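Local atomic coordinates of tungsten-containing formylmethanofuran dehydrogenase 2 subunit C (Methanothermobacter wolfeii, PDB entry 5T5I), a protein that is probably a structural subunit of a tungsten-containing enzyme that interconverts carbon dioxide and formylmethanofuran in methanogenesis. Residues G175-M180 with I190-N195. Residues are numbered along the deposited sequence; the frame is centred on the assembly and turned at random.
Sequences GDVNIM and IIIEGN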
loop_
_atom_site.group_PDB
_atom_site.type_symbol
_atom_site.label_atom_id
_atom_site.label_comp_id
_atom_site.label_asym_id
_atom_site.label_seq_id
_atom_site.Cartn_x
_atom_site.Cartn_y
_atom_site.Cartn_z
ATOM N N GLY C 175 -14.991 33.971 3.478
ATOM C CA GLY C 175 -14.762 32.878 2.545
ATOM C C GLY C 175 -13.610 31.977 2.970
ATOM O O GLY C 175 -13.343 31.788 4.165
ATOM N N ASP C 176 -12.906 31.431 1.980
ATOM C CA ASP C 176 -11.768 30.532 2.182
ATOM C C ASP C 176 -10.427 31.263 2.102
ATOM O O ASP C 176 -10.332 32.343 1.521
ATOM C CB ASP C 176 -11.780 29.451 1.088
ATOM C CG ASP C 176 -13.093 28.705 0.977
ATOM O OD1 ASP C 176 -13.695 28.411 2.030
ATOM O OD2 ASP C 176 -13.534 28.446 -0.165
ATOM N N VAL C 177 -9.382 30.635 2.652
ATOM C CA VAL C 177 -7.993 31.083 2.528
ATOM C C VAL C 177 -7.169 29.937 1.936
ATOM O O VAL C 177 -7.584 28.771 1.980
ATOM C CB VAL C 177 -7.334 31.644 3.814
ATOM C CG1 VAL C 177 -8.112 32.832 4.369
ATOM C CG2 VAL C 177 -7.158 30.569 4.867
ATOM N N ASN C 178 -5.979 30.259 1.433
ATOM C CA ASN C 178 -5.097 29.254 0.868
ATOM C C ASN C 178 -4.154 28.698 1.947
ATOM O O ASN C 178 -4.630 27.927 2.781
ATOM C CB ASN C 178 -4.396 29.783 -0.388
ATOM C CG ASN C 178 -3.696 28.689 -1.154
ATOM O OD1 ASN C 178 -4.296 27.684 -1.468
ATOM N ND2 ASN C 178 -2.445 28.863 -1.517
ATOM N N ILE C 179 -2.855 29.076 1.988
ATOM C CA ILE C 179 -1.959 28.499 2.991
ATOM C C ILE C 179 -1.354 29.536 3.928
ATOM O O ILE C 179 -1.297 30.718 3.620
ATOM C CB ILE C 179 -0.861 27.616 2.344
ATOM C CG1 ILE C 179 0.123 28.452 1.477
ATOM C CG2 ILE C 179 -1.492 26.482 1.543
ATOM C CD1 ILE C 179 1.394 27.692 1.062
ATOM N N MET C 180 -0.926 29.064 5.091
ATOM C CA MET C 180 -0.192 29.816 6.110
ATOM C C MET C 180 -0.900 31.060 6.688
ATOM O O MET C 180 -0.224 32.063 6.941
ATOM C CB MET C 180 1.207 30.188 5.574
ATOM C CG MET C 180 1.963 28.984 5.031
ATOM S SD MET C 180 3.683 29.202 4.484
ATOM C CE MET C 180 3.478 30.209 3.005
ATOM N N ILE C 190 -7.745 35.994 14.398
ATOM C CA ILE C 190 -8.063 35.716 12.999
ATOM C C ILE C 190 -9.235 34.733 13.005
ATOM O O ILE C 190 -9.128 33.656 13.602
ATOM C CB ILE C 190 -6.874 35.146 12.198
ATOM C CG1 ILE C 190 -5.724 36.176 12.122
ATOM C CG2 ILE C 190 -7.309 34.740 10.764
ATOM C CD1 ILE C 190 -4.383 35.576 11.684
ATOM N N ILE C 191 -10.339 35.089 12.331
ATOM C CA ILE C 191 -11.490 34.190 12.176
ATOM C C ILE C 191 -11.633 33.874 10.673
ATOM O O ILE C 191 -11.823 34.781 9.877
ATOM C CB ILE C 191 -12.814 34.763 12.749
ATOM C CG1 ILE C 191 -12.696 35.035 14.269
ATOM C CG2 ILE C 191 -13.978 33.777 12.449
ATOM C CD1 ILE C 191 -13.872 35.807 14.879
ATOM N N ILE C 192 -11.581 32.596 10.307
ATOM C CA ILE C 192 -11.793 32.132 8.925
ATOM C C ILE C 192 -13.121 31.350 8.929
ATOM O O ILE C 192 -13.219 30.284 9.542
ATOM C CB ILE C 192 -10.576 31.306 8.417
ATOM C CG1 ILE C 192 -9.285 32.190 8.394
ATOM C CG2 ILE C 192 -10.848 30.722 7.011
ATOM C CD1 ILE C 192 -8.023 31.434 8.583
ATOM N N GLU C 193 -14.159 31.901 8.295
ATOM C CA GLU C 193 -15.474 31.262 8.297
ATOM C C GLU C 193 -15.551 30.087 7.317
ATOM O O GLU C 193 -16.368 29.195 7.503
ATOM C CB GLU C 193 -16.595 32.283 8.076
ATOM C CG GLU C 193 -16.577 33.392 9.121
ATOM C CD GLU C 193 -17.727 34.383 9.078
ATOM O OE1 GLU C 193 -18.513 34.355 8.104
ATOM O OE2 GLU C 193 -17.808 35.227 9.997
ATOM N N GLY C 194 -14.685 30.095 6.311
ATOM C CA GLY C 194 -14.575 29.036 5.328
ATOM C C GLY C 194 -13.440 28.077 5.626
ATOM O O GLY C 194 -13.112 27.822 6.787
ATOM N N ASN C 195 -12.833 27.548 4.566
ATOM C CA ASN C 195 -11.784 26.539 4.634
ATOM C C ASN C 195 -10.356 27.092 4.596
ATOM O O ASN C 195 -10.124 28.235 4.194
ATOM C CB ASN C 195 -11.976 25.558 3.457
ATOM C CG ASN C 195 -13.347 24.908 3.430
ATOM O OD1 ASN C 195 -13.953 24.631 4.474
ATOM N ND2 ASN C 195 -13.884 24.655 2.244
#
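Asp176 and Asn195 run alongside each other in the same direction, one coil above the other, with carboxylate and amide planes only 4° apart. Each has its CG anti to the carbonyl carbon and beside the backbone N (chi1 -53° in Asp176); chi2 of Asp176 then turns OD1 to the N-H of Asn195. OD1 accepts that N-H, with N to OD1 2.8 Å, in an almost straight bond, met on the anti side and 26° out of the carboxylate plane. The same OD1 rests 3.5 Å from Gly194 CA; OD1 and Gly175 O lie close to where a CB would stand, so glycine, with no CB, fits this corner. Asn195 passes the pattern on, its OD1 accepting the N-H of Met214, while Asn157 OD1 accepts the N-H of Asp176 from the coil before. Aspartate and asparagine suit this position because the short planar carboxylate or amide puts an acceptor oxygen within reach of the backbone N-H one coil on. Beside this chain of side-chain-to-backbone bonds, Val177 N donates to Asn195 O at 2.9 Å, and a weak, bent bond joins Gly194 N to Gly175 O. In the interior, beside the corner, Val177 CG2 meets Ile192 CD1 at 3.9 Å, the two side chains nearly perpendicular; branched and aliphatic, with no polar atoms to satisfy, they fill the space between coils. Repeated Gly-Asp/Asn corners with stacked polar side chains and an aliphatic core are characteristic of a parallel beta-helix, here the elongated solenoid of this subunit.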